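Local coordinates for protein proline dehydrogenase (Bradyrhizobium japonicum USDA 110, PDB 3HAZ) that probably oxidizes proline to glutamate in two steps, pairing an FAD-dependent proline dehydrogenase with an NAD-dependent aldehyde dehydrogenase that acts on glutamate semialdehyde, at residues D781-S795 with N943-F956. Sequence-based numbering, arbitrary orientation.
With NAD (nicotinamide-adenine-dinucleotide), chain D; SO4 (sulfate ion), chain E.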
loop_
_atom_site.group_PDB
_atom_site.type_symbol
_atom_site.label_atom_id
_atom_site.label_comp_id
_atom_site.label_asym_id
_atom_site.label_seq_id
_atom_site.Cartn_x
_atom_site.Cartn_y
_atom_site.Cartn_z
ATOM N N ASP A 781 10.902 36.702 28.883
ATOM C CA ASP A 781 9.922 35.687 29.229
ATOM C C ASP A 781 9.396 35.853 30.652
ATOM O O ASP A 781 8.266 35.465 30.941
ATOM C CB ASP A 781 10.507 34.286 29.034
ATOM C CG ASP A 781 10.766 33.965 27.578
ATOM O OD1 ASP A 781 10.198 34.661 26.707
ATOM O OD2 ASP A 781 11.540 33.024 27.307
ATOM N N VAL A 782 10.219 36.412 31.536
ATOM C CA VAL A 782 9.794 36.669 32.904
ATOM C C VAL A 782 8.846 37.857 32.919
ATOM O O VAL A 782 7.805 37.823 33.581
ATOM C CB VAL A 782 10.976 36.937 33.857
ATOM C CG1 VAL A 782 10.486 37.649 35.118
ATOM C CG2 VAL A 782 11.682 35.628 34.221
ATOM N N VAL A 783 9.199 38.901 32.173
ATOM C CA VAL A 783 8.355 40.092 32.111
ATOM C C VAL A 783 6.974 39.746 31.543
ATOM O O VAL A 783 5.952 40.161 32.080
ATOM C CB VAL A 783 9.028 41.228 31.301
ATOM C CG1 VAL A 783 8.009 42.277 30.890
ATOM C CG2 VAL A 783 10.145 41.867 32.126
ATOM N N THR A 784 6.959 38.963 30.471
ATOM C CA THR A 784 5.716 38.515 29.852
ATOM C C THR A 784 4.890 37.641 30.793
ATOM O O THR A 784 3.714 37.911 31.048
ATOM C CB THR A 784 5.996 37.716 28.564
ATOM O OG1 THR A 784 6.504 38.599 27.560
ATOM C CG2 THR A 784 4.721 37.070 28.058
ATOM N N SER A 785 5.520 36.592 31.312
ATOM C CA SER A 785 4.841 35.630 32.173
ATOM C C SER A 785 4.266 36.234 33.457
ATOM O O SER A 785 3.224 35.794 33.941
ATOM C CB SER A 785 5.785 34.470 32.519
ATOM O OG SER A 785 6.245 33.824 31.344
ATOM N N ALA A 786 4.937 37.233 34.021
ATOM C CA ALA A 786 4.515 37.754 35.324
ATOM C C ALA A 786 3.644 39.009 35.257
ATOM O O ALA A 786 2.812 39.255 36.149
ATOM C CB ALA A 786 5.736 38.005 36.206
ATOM N N PHE A 787 3.828 39.807 34.210
ATOM C CA PHE A 787 3.224 41.139 34.167
ATOM C C PHE A 787 2.209 41.335 33.046
ATOM O O PHE A 787 1.369 42.229 33.123
ATOM C CB PHE A 787 4.309 42.225 34.095
ATOM C CG PHE A 787 5.335 42.126 35.180
ATOM C CD1 PHE A 787 4.950 41.906 36.495
ATOM C CD2 PHE A 787 6.689 42.259 34.894
ATOM C CE1 PHE A 787 5.895 41.815 37.507
ATOM C CE2 PHE A 787 7.639 42.170 35.902
ATOM C CZ PHE A 787 7.234 41.949 37.216
ATOM N N ARG A 788 2.285 40.503 32.007
ATOM C CA ARG A 788 1.286 40.514 30.937
ATOM C C ARG A 788 -0.109 40.331 31.519
ATOM O O ARG A 788 -0.309 39.516 32.418
ATOM C CB ARG A 788 1.575 39.405 29.922
ATOM C CG ARG A 788 0.462 39.139 28.920
ATOM C CD ARG A 788 0.555 40.057 27.718
ATOM N NE ARG A 788 1.876 40.000 27.099
ATOM C CZ ARG A 788 2.164 39.302 26.004
ATOM N NH1 ARG A 788 1.217 38.603 25.391
ATOM N NH2 ARG A 788 3.400 39.314 25.516
ATOM N N SER A 789 -1.069 41.093 31.003
ATOM C CA SER A 789 -2.438 41.063 31.510
ATOM C C SER A 789 -2.478 41.414 32.995
ATOM O O SER A 789 -3.321 40.907 33.732
ATOM C CB SER A 789 -3.073 39.685 31.288
ATOM O OG SER A 789 -2.953 39.281 29.939
ATOM N N ALA A 790 -1.560 42.276 33.427
ATOM C CA ALA A 790 -1.462 42.664 34.834
ATOM C C ALA A 790 -1.356 41.448 35.752
ATOM O O ALA A 790 -1.832 41.471 36.883
ATOM C CB ALA A 790 -2.647 43.549 35.242
ATOM N N GLY A 791 -0.727 40.388 35.255
ATOM C CA GLY A 791 -0.551 39.175 36.028
ATOM C C GLY A 791 -1.859 38.468 36.347
ATOM O O GLY A 791 -1.921 37.667 37.277
ATOM N N GLN A 792 -2.904 38.758 35.578
ATOM C CA GLN A 792 -4.223 38.171 35.832
ATOM C C GLN A 792 -4.464 36.934 34.972
ATOM O O GLN A 792 -5.549 36.738 34.414
ATOM C CB GLN A 792 -5.338 39.210 35.639
ATOM C CG GLN A 792 -5.220 40.416 36.572
ATOM C CD GLN A 792 -6.365 41.405 36.412
ATOM O OE1 GLN A 792 -6.970 41.838 37.395
ATOM N NE2 GLN A 792 -6.676 41.755 35.169
ATOM N N ARG A 793 -3.432 36.110 34.853
ATOM C CA ARG A 793 -3.558 34.806 34.218
ATOM C C ARG A 793 -3.220 33.757 35.256
ATOM O O ARG A 793 -2.354 33.960 36.097
ATOM C CB ARG A 793 -2.592 34.671 33.048
ATOM C CG ARG A 793 -2.798 35.670 31.937
ATOM C CD ARG A 793 -1.716 35.500 30.877
ATOM N NE ARG A 793 -1.908 36.398 29.744
ATOM C CZ ARG A 793 -2.348 36.010 28.552
ATOM N NH1 ARG A 793 -2.636 34.737 28.334
ATOM N NH2 ARG A 793 -2.490 36.897 27.574
ATOM N N CYS A 794 -3.887 32.621 35.190
ATOM C CA CYS A 794 -3.661 31.529 36.129
ATOM C C CYS A 794 -2.287 30.912 35.918
ATOM O O CYS A 794 -1.688 30.364 36.842
ATOM C CB CYS A 794 -4.739 30.458 35.954
ATOM S SG CYS A 794 -4.990 29.947 34.235
ATOM N N SER A 795 -1.807 30.998 34.681
ATOM C CA SER A 795 -0.513 30.438 34.298
ATOM C C SER A 795 0.662 31.355 34.651
ATOM O O SER A 795 1.825 30.989 34.460
ATOM C CB SER A 795 -0.497 30.202 32.796
ATOM O OG SER A 795 -0.733 31.423 32.121
ATOM N N ASN A 943 12.464 27.352 27.948
ATOM C CA ASN A 943 13.127 28.356 27.126
ATOM C C ASN A 943 12.138 29.214 26.344
ATOM O O ASN A 943 12.423 29.645 25.229
ATOM C CB ASN A 943 14.149 27.692 26.190
ATOM C CG ASN A 943 15.361 27.145 26.944
ATOM O OD1 ASN A 943 15.647 27.567 28.068
ATOM N ND2 ASN A 943 16.075 26.201 26.330
ATOM N N ARG A 944 10.976 29.446 26.946
ATOM C CA ARG A 944 9.974 30.370 26.420
ATOM C C ARG A 944 9.107 30.865 27.577
ATOM O O ARG A 944 9.265 30.424 28.717
ATOM C CB ARG A 944 9.101 29.699 25.351
ATOM C CG ARG A 944 8.425 28.403 25.805
ATOM C CD ARG A 944 7.136 28.161 25.028
ATOM N NE ARG A 944 6.069 29.042 25.500
ATOM C CZ ARG A 944 4.841 29.087 24.992
ATOM N NH1 ARG A 944 3.944 29.923 25.506
ATOM N NH2 ARG A 944 4.511 28.303 23.969
ATOM N N ASN A 945 8.187 31.778 27.300
ATOM C CA ASN A 945 7.304 32.242 28.363
ATOM C C ASN A 945 6.310 31.151 28.797
ATOM O O ASN A 945 6.168 30.127 28.124
ATOM C CB ASN A 945 6.593 33.532 27.961
ATOM C CG ASN A 945 5.482 33.295 26.969
ATOM O OD1 ASN A 945 4.717 32.345 27.098
ATOM N ND2 ASN A 945 5.385 34.162 25.972
ATOM N N MET A 946 5.639 31.370 29.925
ATOM C CA MET A 946 4.788 30.343 30.535
ATOM C C MET A 946 3.292 30.525 30.253
ATOM O O MET A 946 2.462 29.849 30.854
ATOM C CB MET A 946 5.004 30.320 32.055
ATOM C CG MET A 946 6.405 29.912 32.489
ATOM S SD MET A 946 6.861 30.520 34.136
ATOM C CE MET A 946 5.536 29.843 35.142
ATOM N N ILE A 947 2.943 31.432 29.347
ATOM C CA ILE A 947 1.551 31.814 29.175
ATOM C C ILE A 947 1.016 31.603 27.755
ATOM O O ILE A 947 1.766 31.335 26.823
ATOM C CB ILE A 947 1.337 33.287 29.567
ATOM C CG1 ILE A 947 2.051 34.207 28.575
ATOM C CG2 ILE A 947 1.815 33.545 31.000
ATOM C CD1 ILE A 947 1.684 35.670 28.744
ATOM N N GLY A 948 -0.299 31.722 27.609
ATOM C CA GLY A 948 -0.939 31.690 26.305
ATOM C C GLY A 948 -1.040 30.308 25.684
ATOM O O GLY A 948 -0.847 30.153 24.478
ATOM N N ALA A 949 -1.344 29.308 26.508
ATOM C CA ALA A 949 -1.530 27.947 26.028
ATOM C C ALA A 949 -2.457 27.946 24.818
ATOM O O ALA A 949 -3.485 28.624 24.814
ATOM C CB ALA A 949 -2.088 27.066 27.129
ATOM N N VAL A 950 -2.078 27.198 23.787
ATOM C CA VAL A 950 -2.840 27.160 22.549
ATOM C C VAL A 950 -3.690 25.892 22.487
ATOM O O VAL A 950 -3.185 24.789 22.691
ATOM C CB VAL A 950 -1.918 27.235 21.322
ATOM C CG1 VAL A 950 -2.724 27.043 20.041
ATOM C CG2 VAL A 950 -1.170 28.576 21.300
ATOM N N VAL A 951 -4.982 26.059 22.211
ATOM C CA VAL A 951 -5.915 24.923 22.140
ATOM C C VAL A 951 -5.431 23.856 21.155
ATOM O O VAL A 951 -5.104 24.156 20.002
ATOM C CB VAL A 951 -7.341 25.374 21.742
ATOM C CG1 VAL A 951 -8.250 24.159 21.513
ATOM C CG2 VAL A 951 -7.928 26.316 22.809
ATOM N N GLY A 952 -5.379 22.613 21.624
ATOM C CA GLY A 952 -4.962 21.500 20.795
ATOM C C GLY A 952 -3.455 21.395 20.656
ATOM O O GLY A 952 -2.948 20.437 20.074
ATOM N N VAL A 953 -2.736 22.378 21.189
ATOM C CA VAL A 953 -1.275 22.396 21.103
ATOM C C VAL A 953 -0.663 22.231 22.492
ATOM O O VAL A 953 0.143 21.332 22.718
ATOM C CB VAL A 953 -0.778 23.696 20.452
ATOM C CG1 VAL A 953 0.759 23.736 20.409
ATOM C CG2 VAL A 953 -1.377 23.837 19.054
ATOM N N GLN A 954 -1.049 23.106 23.417
ATOM C CA GLN A 954 -0.728 22.916 24.828
ATOM C C GLN A 954 -2.001 22.639 25.624
ATOM O O GLN A 954 -2.607 23.568 26.168
ATOM C CB GLN A 954 -0.001 24.133 25.421
ATOM C CG GLN A 954 1.387 24.375 24.832
ATOM C CD GLN A 954 1.395 25.459 23.778
ATOM O OE1 GLN A 954 0.545 26.350 23.789
ATOM N NE2 GLN A 954 2.372 25.403 22.868
ATOM N N PRO A 955 -2.428 21.366 25.675
ATOM C CA PRO A 955 -3.545 21.037 26.573
ATOM C C PRO A 955 -3.200 21.605 27.935
ATOM O O PRO A 955 -2.102 21.364 28.439
ATOM C CB PRO A 955 -3.536 19.509 26.598
ATOM C CG PRO A 955 -2.988 19.133 25.237
ATOM C CD PRO A 955 -1.948 20.190 24.924
ATOM N N PHE A 956 -4.108 22.387 28.499
ATOM C CA PHE A 956 -3.779 23.200 29.647
ATOM C C PHE A 956 -4.546 22.782 30.899
ATOM O O PHE A 956 -5.744 22.521 30.844
ATOM C CB PHE A 956 -4.036 24.674 29.327
ATOM C CG PHE A 956 -3.680 25.594 30.453
ATOM C CD1 PHE A 956 -2.381 26.056 30.602
ATOM C CD2 PHE A 956 -4.637 25.986 31.377
ATOM C CE1 PHE A 956 -2.040 26.895 31.649
ATOM C CE2 PHE A 956 -4.303 26.833 32.426
ATOM C CZ PHE A 956 -3.004 27.287 32.559
HETATM P PA NAD D . -13.553 32.702 42.072
HETATM O O1A NAD D . -13.328 31.351 42.975
HETATM O O2A NAD D . -13.474 33.894 42.933
HETATM O O5B NAD D . -15.067 32.592 41.379
HETATM C C5B NAD D . -15.174 32.233 40.008
HETATM C C4B NAD D . -16.601 31.787 39.655
HETATM O O4B NAD D . -17.261 30.932 40.665
HETATM C C3B NAD D . -17.651 32.959 39.480
HETATM O O3B NAD D . -18.469 33.000 38.351
HETATM C C2B NAD D . -18.256 33.028 40.880
HETATM O O2B NAD D . -19.314 33.920 41.147
HETATM C C1B NAD D . -18.421 31.597 41.158
HETATM N N9A NAD D . -18.576 31.341 42.598
HETATM C C8A NAD D . -18.111 32.096 43.626
HETATM N N7A NAD D . -18.491 31.457 44.844
HETATM C C5A NAD D . -19.205 30.282 44.516
HETATM C C6A NAD D . -19.796 29.301 45.303
HETATM N N6A NAD D . -19.727 29.400 46.752
HETATM N N1A NAD D . -20.433 28.252 44.720
HETATM C C2A NAD D . -20.496 28.162 43.340
HETATM N N3A NAD D . -19.915 29.127 42.563
HETATM C C4A NAD D . -19.268 30.191 43.154
HETATM O O3 NAD D . -12.431 32.775 40.826
HETATM P PN NAD D . -12.186 34.219 40.019
HETATM O O1N NAD D . -11.917 35.427 41.133
HETATM O O2N NAD D . -13.357 34.535 39.199
HETATM O O5D NAD D . -10.850 34.093 39.026
HETATM C C5D NAD D . -9.552 34.021 39.598
HETATM C C4D NAD D . -9.121 32.574 39.921
HETATM O O4D NAD D . -9.493 31.529 38.922
HETATM C C3D NAD D . -7.608 32.245 40.280
HETATM O O3D NAD D . -7.307 31.652 41.520
HETATM C C2D NAD D . -7.175 31.528 38.983
HETATM O O2D NAD D . -5.875 30.990 38.840
HETATM C C1D NAD D . -8.366 30.709 38.693
HETATM N N1N NAD D . -8.330 30.330 37.275
HETATM C C2N NAD D . -7.751 29.101 36.905
HETATM C C3N NAD D . -7.695 28.727 35.496
HETATM C C7N NAD D . -7.071 27.378 35.093
HETATM O O7N NAD D . -7.213 26.982 33.992
HETATM N N7N NAD D . -6.439 26.542 36.093
HETATM C C4N NAD D . -8.242 29.641 34.462
HETATM C C5N NAD D . -8.819 30.858 34.831
HETATM C C6N NAD D . -8.880 31.241 36.260
HETATM S S SO4 E . -2.971 31.221 29.697
HETATM O O1 SO4 E . -2.132 30.044 29.460
HETATM O O2 SO4 E . -3.776 30.997 30.896
HETATM O O3 SO4 E . -2.150 32.411 29.895
HETATM O O4 SO4 E . -3.826 31.436 28.532
HETATM O O HOH W 1 8.681 33.399 24.774
HETATM O O HOH W 2 12.506 32.902 24.656
#
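Sulfate oxygen O3 is gripped from both segments: Arg793 NH1 and Ser795 OG each donate to it at 2.8 Å, and the backbone N of Gly948 at 3.0 Å, almost straight. Ala949 N takes O1 of the same ion. Arg793 reaches the sulfate at the edge of its guanidinium, near its plane, through a chain extended from CG to NE, while Ile947 CD1 lies over one guanidinium face, toward the rim. That methyl also packs tightly on Thr784 CG2 (3.4 Å), and Ile947 CG2 rests against Ser795 OG. Asp606 of helix 604-629 holds the far nitrogen of Arg793, NH2, in a salt bridge. Nearer Asp781, Ser785 OG links helix 775-787 to the loop: with chi1 -58° it turns back beside its own N, donates to Asp781 O and accepts Met946 N at 2.9 Å. The loop is shaped by an Asx turn, Asn945 OD1 accepting Ile947 N on one face of its amide and Arg944 NH1 on the other. Phe956 lines the same pocket as the sulfate, its CE1 3.8 Å from Ser795 CB and its edge near NAD O7N. Cys794 is the predicted nucleophile of the aldehyde dehydrogenase site; in one of its two modelled conformers SG lies obliquely beside the Phe956 ring and close to the nicotinamide. The sulfate, probably from the crystallisation liquor, thus marks an anion pocket beside the cysteine, consistent with a place for the carboxylate of glutamate semialdehyde.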